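Local coordinates for F5/8 type C domain protein (Bacteroides ovatus, PDB 4ZRX) that is a putative alpha-L-fucosidase that probably removes terminal fucose from glycans, with a C-terminal F5/8 type C domain that may bind sugar, at residues L173-G186 against T207-M220. Sequence-based numbering, arbitrary orientation.
Sequences LTNYGEVHEVWFDG and TIQRLQPKAVMAIM. With EDO (1,2-ethanediol), chain B.
Strands 181-184 and 216-219 are neighbouring parallel strands of the alpha-L-fucosidase barrel, joined through helix 201-211. Their backbones zip together from His180 O, which accepts Val216 N, to Phe184 O, which takes Met220 N at 2.9 Å.

At the N-terminal ends of the strands, Gln212, just past the helix, turns its carboxamide into the turn that leads from helix 158-174 to strand 181-184. Its chain folds back at chi2 (-66°), and NE2 then gives both hydrogens away: to Leu173 O at 2.8 Å, lying close to the amide plane, and to Gly177 O at 3.0 Å, on a more bent bond. On the other branch OE1 accepts Val179 N at 2.9 Å, the N-H coming from above the carbonyl plane. Three bonds therefore fix the amide's rotation, and a leucine in its place would probably leave Leu173 O, Gly177 O and Val179 N without these partners and the turn freer to shift. Beside it, Lys214 runs out extended to put NZ on the syn side of Glu178 OE2 (2.8 Å), a salt bridge.

On the helix-facing side of the sheet, Ile208 CD1 meets Val182 CG1 tip to tip and also touches Phe184 CE2, while Leu173 CD1 packs against Ile208 CG1. Met217, a selenomethionine, brings both SE and CE to the edge of the Phe184 ring, CE 3.6 Å from Phe184 CD2, a Met-aromatic contact. On the barrel-interior side, Ile219 CG1 sits over the six-membered ring of Trp183, 3.4 Å from its centroid, in a CH-pi contact; Glu286 holds the indole NE1.

At the C-terminal ends, an ethanediol, probably from the crystallisation liquor, donates from both hydroxyls to Asp185 OD1 and accepts Gly186 N, while Tyr144 OH hydrogen-bonds Asp185 OD2. Together these elements form the right-handed beta-alpha-beta crossover typical of a TIM barrel.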
ATOM      1  N   LEU A 173     -19.598 -14.767 -11.765  1.00 22.39           N
ATOM      2  CA  LEU A 173     -18.654 -15.364 -12.699  1.00 24.18           C
ATOM      3  C   LEU A 173     -19.281 -15.836 -14.008  1.00 25.20           C
ATOM      4  O   LEU A 173     -18.574 -16.363 -14.866  1.00 24.92           O
ATOM      5  CB  LEU A 173     -17.924 -16.515 -12.014  1.00 25.94           C
ATOM      6  CG  LEU A 173     -17.084 -16.162 -10.770  1.00 26.35           C
ATOM      7  CD1 LEU A 173     -16.223 -17.324 -10.401  1.00 27.90           C
ATOM      8  CD2 LEU A 173     -16.277 -14.947 -10.856  1.00 26.05           C
ATOM      9  N   THR A 174     -20.597 -15.685 -14.138  1.00 25.56           N
ATOM     10  CA  THR A 174     -21.365 -16.087 -15.338  1.00 27.18           C
ATOM     11  C   THR A 174     -21.840 -14.874 -16.126  1.00 27.36           C
ATOM     12  O   THR A 174     -21.646 -14.765 -17.367  1.00 28.45           O
ATOM     13  CB  THR A 174     -22.532 -16.931 -14.941  1.00 28.70           C
ATOM     14  OG1 THR A 174     -22.067 -18.129 -14.300  1.00 28.45           O
ATOM     15  CG2 THR A 174     -23.406 -17.322 -16.222  1.00 30.72           C
ATOM     16  N   ASN A 175     -22.442 -13.916 -15.407  1.00 26.74           N
ATOM     17  CA  ASN A 175     -23.155 -12.827 -16.077  1.00 27.09           C
ATOM     18  C   ASN A 175     -22.395 -11.585 -16.354  1.00 26.03           C
ATOM     19  O   ASN A 175     -22.957 -10.628 -16.879  1.00 25.76           O
ATOM     20  CB  ASN A 175     -24.387 -12.458 -15.230  1.00 28.59           C
ATOM     21  CG  ASN A 175     -25.332 -13.612 -15.058  1.00 30.50           C
ATOM     22  OD1 ASN A 175     -25.948 -13.776 -13.997  1.00 32.94           O
ATOM     23  ND2 ASN A 175     -25.428 -14.406 -16.050  1.00 29.90           N
ATOM     24  N   TYR A 176     -21.083 -11.553 -16.049  1.00 23.91           N
ATOM     25  CA  TYR A 176     -20.319 -10.312 -16.203  1.00 23.27           C
ATOM     26  C   TYR A 176     -18.977 -10.558 -16.931  1.00 23.07           C
ATOM     27  O   TYR A 176     -17.937  -9.991 -16.507  1.00 21.83           O
ATOM     28  CB  TYR A 176     -20.080  -9.743 -14.796  1.00 22.92           C
ATOM     29  CG  TYR A 176     -21.378  -9.505 -14.060  1.00 22.91           C
ATOM     30  CD1 TYR A 176     -22.176  -8.378 -14.353  1.00 23.01           C
ATOM     31  CD2 TYR A 176     -21.879 -10.427 -13.173  1.00 22.77           C
ATOM     32  CE1 TYR A 176     -23.401  -8.195 -13.751  1.00 23.24           C
ATOM     33  CE2 TYR A 176     -23.102 -10.228 -12.562  1.00 23.61           C
ATOM     34  CZ  TYR A 176     -23.854  -9.091 -12.837  1.00 22.92           C
ATOM     35  OH  TYR A 176     -25.070  -8.952 -12.182  1.00 23.39           O
ATOM     36  N   GLY A 177     -19.004 -11.376 -17.987  1.00 22.64           N
ATOM     37  CA  GLY A 177     -17.817 -11.534 -18.814  1.00 22.72           C
ATOM     38  C   GLY A 177     -16.635 -12.138 -18.053  1.00 22.43           C
ATOM     39  O   GLY A 177     -16.794 -12.767 -17.029  1.00 22.07           O
ATOM     40  N   GLU A 178     -15.440 -11.891 -18.561  1.00 22.47           N
ATOM     41  CA  GLU A 178     -14.230 -12.470 -18.025  1.00 23.52           C
ATOM     42  C   GLU A 178     -13.822 -11.766 -16.735  1.00 21.69           C
ATOM     43  O   GLU A 178     -13.890 -10.543 -16.643  1.00 20.71           O
ATOM     44  CB  GLU A 178     -13.071 -12.319 -19.035  1.00 26.19           C
ATOM     45  CG  GLU A 178     -13.064 -13.150 -20.262  1.00 30.89           C
ATOM     46  CD  GLU A 178     -11.660 -13.098 -20.911  1.00 33.44           C
ATOM     47  OE1 GLU A 178     -10.813 -12.183 -20.580  1.00 34.76           O
ATOM     48  OE2 GLU A 178     -11.394 -14.035 -21.642  1.00 39.49           O
ATOM     49  N   VAL A 179     -13.383 -12.573 -15.787  1.00 21.13           N
ATOM     50  CA  VAL A 179     -13.009 -12.151 -14.474  1.00 21.00           C
ATOM     51  C   VAL A 179     -11.572 -12.627 -14.233  1.00 20.43           C
ATOM     52  O   VAL A 179     -11.294 -13.829 -14.374  1.00 22.19           O
ATOM     53  CB  VAL A 179     -13.912 -12.753 -13.402  1.00 20.70           C
ATOM     54  CG1 VAL A 179     -13.418 -12.417 -12.018  1.00 20.99           C
ATOM     55  CG2 VAL A 179     -15.339 -12.292 -13.586  1.00 21.03           C
ATOM     56  N   HIS A 180     -10.671 -11.706 -13.915  1.00 19.34           N
ATOM     57  CA  HIS A 180      -9.254 -12.044 -13.750  1.00 19.09           C
ATOM     58  C   HIS A 180      -8.814 -12.304 -12.305  1.00 18.23           C
ATOM     59  O   HIS A 180      -7.770 -12.912 -12.096  1.00 19.18           O
ATOM     60  CB  HIS A 180      -8.384 -11.019 -14.411  1.00 19.18           C
ATOM     61  CG  HIS A 180      -8.225 -11.220 -15.886  1.00 21.15           C
ATOM     62  ND1 HIS A 180      -9.170 -10.807 -16.812  1.00 22.75           N
ATOM     63  CD2 HIS A 180      -7.252 -11.845 -16.596  1.00 22.80           C
ATOM     64  CE1 HIS A 180      -8.776 -11.153 -18.030  1.00 23.51           C
ATOM     65  NE2 HIS A 180      -7.611 -11.771 -17.920  1.00 23.93           N
ATOM     66  N   GLU A 181      -9.586 -11.859 -11.325  1.00 17.66           N
ATOM     67  CA  GLU A 181      -9.213 -12.076  -9.934  1.00 17.18           C
ATOM     68  C   GLU A 181     -10.485 -12.146  -9.111  1.00 17.64           C
ATOM     69  O   GLU A 181     -11.381 -11.325  -9.336  1.00 18.21           O
ATOM     70  CB  GLU A 181      -8.264 -10.948  -9.415  1.00 16.06           C
ATOM     71  CG  GLU A 181      -7.799 -11.072  -7.953  1.00 16.46           C
ATOM     72  CD  GLU A 181      -6.609 -10.210  -7.569  1.00 16.56           C
ATOM     73  OE1 GLU A 181      -5.978  -9.620  -8.448  1.00 17.67           O
ATOM     74  OE2 GLU A 181      -6.248 -10.224  -6.357  1.00 16.91           O
ATOM     75  N   VAL A 182     -10.515 -13.087  -8.163  1.00 17.80           N
ATOM     76  CA  VAL A 182     -11.580 -13.276  -7.200  1.00 18.01           C
ATOM     77  C   VAL A 182     -10.982 -13.193  -5.814  1.00 18.08           C
ATOM     78  O   VAL A 182     -10.076 -13.973  -5.481  1.00 18.14           O
ATOM     79  CB  VAL A 182     -12.291 -14.651  -7.362  1.00 19.27           C
ATOM     80  CG1 VAL A 182     -13.384 -14.785  -6.387  1.00 20.14           C
ATOM     81  CG2 VAL A 182     -12.846 -14.740  -8.790  1.00 19.81           C
ATOM     82  N   TRP A 183     -11.403 -12.164  -5.060  1.00 17.28           N
ATOM     83  CA  TRP A 183     -10.792 -11.846  -3.794  1.00 17.43           C
ATOM     84  C   TRP A 183     -11.696 -12.349  -2.681  1.00 18.63           C
ATOM     85  O   TRP A 183     -12.870 -11.935  -2.594  1.00 19.21           O
ATOM     86  CB  TRP A 183     -10.658 -10.320  -3.697  1.00 16.38           C
ATOM     87  CG  TRP A 183      -9.399  -9.785  -3.153  1.00 16.83           C
ATOM     88  CD1 TRP A 183      -8.255  -9.570  -3.858  1.00 17.02           C
ATOM     89  CD2 TRP A 183      -9.140  -9.272  -1.830  1.00 15.98           C
ATOM     90  NE1 TRP A 183      -7.304  -9.015  -3.086  1.00 16.14           N
ATOM     91  CE2 TRP A 183      -7.810  -8.775  -1.841  1.00 15.51           C
ATOM     92  CE3 TRP A 183      -9.834  -9.286  -0.625  1.00 16.23           C
ATOM     93  CZ2 TRP A 183      -7.208  -8.211  -0.703  1.00 15.99           C
ATOM     94  CZ3 TRP A 183      -9.252  -8.731   0.478  1.00 16.59           C
ATOM     95  CH2 TRP A 183      -7.964  -8.160   0.435  1.00 15.95           C
ATOM     96  N   PHE A 184     -11.152 -13.238  -1.848  1.00 17.71           N
ATOM     97  CA  PHE A 184     -11.855 -13.778  -0.688  1.00 18.37           C
ATOM     98  C   PHE A 184     -11.145 -13.361   0.589  1.00 18.29           C
ATOM     99  O   PHE A 184     -10.151 -13.946   1.033  1.00 18.88           O
ATOM    100  CB  PHE A 184     -11.906 -15.305  -0.798  1.00 18.34           C
ATOM    101  CG  PHE A 184     -12.760 -15.856  -1.932  1.00 19.42           C
ATOM    102  CD1 PHE A 184     -13.973 -15.292  -2.284  1.00 19.63           C
ATOM    103  CD2 PHE A 184     -12.396 -17.055  -2.530  1.00 19.72           C
ATOM    104  CE1 PHE A 184     -14.764 -15.852  -3.253  1.00 20.47           C
ATOM    105  CE2 PHE A 184     -13.193 -17.656  -3.522  1.00 21.21           C
ATOM    106  CZ  PHE A 184     -14.392 -17.036  -3.910  1.00 20.95           C
ATOM    107  N   ASP A 185     -11.629 -12.263   1.162  1.00 18.65           N
ATOM    108  CA  ASP A 185     -11.092 -11.681   2.358  1.00 19.46           C
ATOM    109  C   ASP A 185     -11.143 -12.671   3.495  1.00 21.13           C
ATOM    110  O   ASP A 185     -12.143 -13.397   3.643  1.00 20.57           O
ATOM    111  CB  ASP A 185     -11.885 -10.447   2.661  1.00 20.42           C
ATOM    112  CG  ASP A 185     -11.224  -9.515   3.615  1.00 22.40           C
ATOM    113  OD1 ASP A 185     -10.263  -9.914   4.296  1.00 24.11           O
ATOM    114  OD2 ASP A 185     -11.713  -8.354   3.628  1.00 22.96           O
ATOM    115  N   GLY A 186     -10.051 -12.729   4.275  1.00 20.37           N
ATOM    116  CA  GLY A 186      -9.976 -13.646   5.440  1.00 22.18           C
ATOM    117  C   GLY A 186     -10.553 -13.052   6.706  1.00 24.05           C
ATOM    118  O   GLY A 186     -10.731 -13.743   7.711  1.00 24.65           O
ATOM    119  N   THR A 207     -15.606 -23.785  -8.828  1.00 28.66           N
ATOM    120  CA  THR A 207     -16.496 -22.892  -9.544  1.00 27.81           C
ATOM    121  C   THR A 207     -15.727 -21.900 -10.350  1.00 26.70           C
ATOM    122  O   THR A 207     -16.029 -21.658 -11.516  1.00 26.18           O
ATOM    123  CB  THR A 207     -17.440 -22.189  -8.549  1.00 28.13           C
ATOM    124  OG1 THR A 207     -18.180 -23.173  -7.829  1.00 31.28           O
ATOM    125  CG2 THR A 207     -18.434 -21.239  -9.230  1.00 28.24           C
ATOM    126  N   ILE A 208     -14.731 -21.286  -9.708  1.00 25.49           N
ATOM    127  CA  ILE A 208     -13.917 -20.300 -10.369  1.00 25.17           C
ATOM    128  C   ILE A 208     -13.226 -20.896 -11.589  1.00 26.03           C
ATOM    129  O   ILE A 208     -13.261 -20.344 -12.685  1.00 26.45           O
ATOM    130  CB  ILE A 208     -12.856 -19.714  -9.366  1.00 24.85           C
ATOM    131  CG1 ILE A 208     -13.543 -18.913  -8.275  1.00 25.31           C
ATOM    132  CG2 ILE A 208     -11.814 -18.948 -10.120  1.00 24.42           C
ATOM    133  CD1 ILE A 208     -12.593 -18.546  -7.095  1.00 25.04           C
ATOM    134  N   GLN A 209     -12.603 -22.041 -11.391  1.00 27.26           N
ATOM    135  CA  GLN A 209     -11.869 -22.707 -12.482  1.00 28.73           C
ATOM    136  C   GLN A 209     -12.756 -23.079 -13.675  1.00 29.72           C
ATOM    137  O   GLN A 209     -12.315 -23.005 -14.840  1.00 30.25           O
ATOM    138  CB  GLN A 209     -11.170 -23.948 -11.952  1.00 30.10           C
ATOM    139  CG  GLN A 209      -9.964 -23.621 -11.117  1.00 30.55           C
ATOM    140  CD  GLN A 209      -9.325 -24.852 -10.554  1.00 32.65           C
ATOM    141  OE1 GLN A 209      -8.662 -25.577 -11.290  1.00 35.61           O
ATOM    142  NE2 GLN A 209      -9.541 -25.137  -9.288  1.00 32.86           N
ATOM    143  N   ARG A 210     -13.992 -23.454 -13.391  1.00 31.01           N
ATOM    144  CA  ARG A 210     -14.906 -23.886 -14.447  1.00 32.21           C
ATOM    145  C   ARG A 210     -15.399 -22.725 -15.245  1.00 31.02           C
ATOM    146  O   ARG A 210     -15.399 -22.777 -16.468  1.00 31.31           O
ATOM    147  CB  ARG A 210     -16.068 -24.669 -13.864  1.00 35.61           C
ATOM    148  CG  ARG A 210     -17.101 -25.055 -14.912  1.00 38.40           C
ATOM    149  CD  ARG A 210     -18.036 -26.100 -14.375  1.00 41.96           C
ATOM    150  NE  ARG A 210     -18.481 -25.751 -13.036  1.00 42.67           N
ATOM    151  CZ  ARG A 210     -19.465 -24.914 -12.743  1.00 43.73           C
ATOM    152  NH1 ARG A 210     -20.189 -24.325 -13.691  1.00 45.72           N
ATOM    153  NH2 ARG A 210     -19.743 -24.684 -11.472  1.00 44.49           N
ATOM    154  N   LEU A 211     -15.816 -21.657 -14.548  1.00 28.97           N
ATOM    155  CA  LEU A 211     -16.358 -20.470 -15.179  1.00 28.00           C
ATOM    156  C   LEU A 211     -15.364 -19.486 -15.695  1.00 26.51           C
ATOM    157  O   LEU A 211     -15.636 -18.771 -16.665  1.00 25.85           O
ATOM    158  CB  LEU A 211     -17.296 -19.776 -14.209  1.00 28.22           C
ATOM    159  CG  LEU A 211     -18.476 -20.663 -13.769  1.00 30.70           C
ATOM    160  CD1 LEU A 211     -19.295 -19.979 -12.684  1.00 30.57           C
ATOM    161  CD2 LEU A 211     -19.385 -21.043 -14.921  1.00 32.20           C
ATOM    162  N   GLN A 212     -14.187 -19.469 -15.085  1.00 24.87           N
ATOM    163  CA  GLN A 212     -13.199 -18.400 -15.326  1.00 24.62           C
ATOM    164  C   GLN A 212     -11.793 -18.952 -15.316  1.00 24.96           C
ATOM    165  O   GLN A 212     -11.032 -18.781 -14.342  1.00 24.61           O
ATOM    166  CB  GLN A 212     -13.340 -17.328 -14.266  1.00 23.48           C
ATOM    167  CG  GLN A 212     -14.669 -16.563 -14.338  1.00 23.68           C
ATOM    168  CD  GLN A 212     -14.850 -15.728 -15.572  1.00 23.67           C
ATOM    169  OE1 GLN A 212     -13.904 -15.369 -16.299  1.00 23.03           O
ATOM    170  NE2 GLN A 212     -16.103 -15.411 -15.838  1.00 24.25           N
ATOM    171  N   PRO A 213     -11.424 -19.630 -16.410  1.00 26.46           N
ATOM    172  CA  PRO A 213     -10.125 -20.270 -16.485  1.00 26.65           C
ATOM    173  C   PRO A 213      -8.926 -19.345 -16.314  1.00 26.88           C
ATOM    174  O   PRO A 213      -7.834 -19.836 -16.008  1.00 27.32           O
ATOM    175  CB  PRO A 213     -10.128 -20.866 -17.899  1.00 27.71           C
ATOM    176  CG  PRO A 213     -11.546 -20.987 -18.290  1.00 28.47           C
ATOM    177  CD  PRO A 213     -12.292 -19.953 -17.579  1.00 27.66           C
ATOM    178  N   LYS A 214      -9.090 -18.043 -16.542  1.00 26.58           N
ATOM    179  CA  LYS A 214      -7.987 -17.108 -16.408  1.00 26.21           C
ATOM    180  C   LYS A 214      -7.835 -16.543 -15.003  1.00 25.18           C
ATOM    181  O   LYS A 214      -6.786 -15.890 -14.721  1.00 24.47           O
ATOM    182  CB  LYS A 214      -8.169 -15.937 -17.353  1.00 27.63           C
ATOM    183  CG  LYS A 214      -8.042 -16.336 -18.801  1.00 30.71           C
ATOM    184  CD  LYS A 214      -8.289 -15.144 -19.682  1.00 32.50           C
ATOM    185  CE  LYS A 214      -7.957 -15.421 -21.168  1.00 34.78           C
ATOM    186  NZ  LYS A 214      -8.664 -14.350 -21.901  1.00 35.12           N
ATOM    187  N   ALA A 215      -8.848 -16.728 -14.140  1.00 23.90           N
ATOM    188  CA  ALA A 215      -8.913 -16.041 -12.826  1.00 23.14           C
ATOM    189  C   ALA A 215      -7.924 -16.623 -11.857  1.00 22.14           C
ATOM    190  O   ALA A 215      -7.656 -17.849 -11.892  1.00 22.73           O
ATOM    191  CB  ALA A 215     -10.246 -16.128 -12.223  1.00 22.23           C
ATOM    192  N   VAL A 216      -7.416 -15.770 -10.975  1.00 20.41           N
ATOM    193  CA  VAL A 216      -6.732 -16.213  -9.781  1.00 19.49           C
ATOM    194  C   VAL A 216      -7.632 -16.031  -8.527  1.00 20.18           C
ATOM    195  O   VAL A 216      -8.381 -15.049  -8.448  1.00 21.02           O
ATOM    196  CB  VAL A 216      -5.376 -15.492  -9.552  1.00 19.22           C
ATOM    197  CG1 VAL A 216      -4.371 -15.971 -10.583  1.00 20.82           C
ATOM    198  CG2 VAL A 216      -5.517 -13.988  -9.580  1.00 18.98           C
HETATM  199  N   MSE A 217      -7.545 -16.980  -7.610  1.00 19.98           N
HETATM  200  CA  MSE A 217      -8.255 -16.941  -6.326  1.00 19.90           C
HETATM  201  C   MSE A 217      -7.310 -16.399  -5.281  1.00 18.73           C
HETATM  202  O   MSE A 217      -6.262 -16.965  -5.003  1.00 19.38           O
HETATM  203  CB  MSE A 217      -8.758 -18.339  -5.947  1.00 21.53           C
HETATM  204  CG  MSE A 217      -9.646 -18.354  -4.714  1.00 21.92           C
HETATM  205 SE   MSE A 217     -10.295 -20.153  -4.543  0.75 28.47          SE
HETATM  206  CE  MSE A 217     -10.859 -20.339  -2.717  1.00 24.59           C
ATOM    207  N   ALA A 218      -7.648 -15.219  -4.739  1.00 18.13           N
ATOM    208  CA  ALA A 218      -6.770 -14.437  -3.870  1.00 17.37           C
ATOM    209  C   ALA A 218      -7.177 -14.371  -2.406  1.00 17.52           C
ATOM    210  O   ALA A 218      -8.364 -14.332  -2.066  1.00 17.17           O
ATOM    211  CB  ALA A 218      -6.700 -13.035  -4.421  1.00 16.70           C
ATOM    212  N   ILE A 219      -6.145 -14.354  -1.552  1.00 17.41           N
ATOM    213  CA  ILE A 219      -6.185 -14.094  -0.111  1.00 17.89           C
ATOM    214  C   ILE A 219      -6.570 -15.401   0.564  1.00 19.32           C
ATOM    215  O   ILE A 219      -5.669 -16.169   0.957  1.00 19.62           O
ATOM    216  CB  ILE A 219      -7.053 -12.891   0.296  1.00 17.72           C
ATOM    217  CG1 ILE A 219      -6.810 -11.699  -0.628  1.00 17.82           C
ATOM    218  CG2 ILE A 219      -6.873 -12.590   1.771  1.00 18.35           C
ATOM    219  CD1 ILE A 219      -5.360 -11.156  -0.717  1.00 17.80           C
HETATM  220  N   MSE A 220      -7.864 -15.699   0.687  1.00 19.12           N
HETATM  221  CA  MSE A 220      -8.300 -17.060   1.071  1.00 21.26           C
HETATM  222  C   MSE A 220      -8.392 -17.780  -0.261  1.00 21.30           C
HETATM  223  O   MSE A 220      -9.456 -17.946  -0.874  1.00 22.11           O
HETATM  224  CB  MSE A 220      -9.630 -17.064   1.834  1.00 22.45           C
HETATM  225  CG  MSE A 220      -9.605 -16.379   3.145  1.00 22.93           C
HETATM  226 SE   MSE A 220      -8.235 -17.031   4.365  0.75 27.58          SE
HETATM  227  CE  MSE A 220      -8.894 -18.793   4.553  1.00 28.29           C
TER
HETATM  228  C1  EDO B 701      -6.920  -9.510   3.868  1.00 29.91           C
HETATM  229  O1  EDO B 701      -7.580  -8.471   4.592  1.00 32.89           O
HETATM  230  C2  EDO B 701      -6.432 -10.580   4.838  1.00 28.96           C
HETATM  231  O2  EDO B 701      -7.530 -11.455   5.141  1.00 26.89           O
HETATM  232  O   HOH W   1     -18.278 -18.202 -17.170  1.00 38.08           O
HETATM  233  O   HOH W   2      -5.195 -13.080 -13.548  0.50 24.77           O
HETATM  234  O   HOH W   3      -6.751 -12.178 -20.665  1.00 44.01           O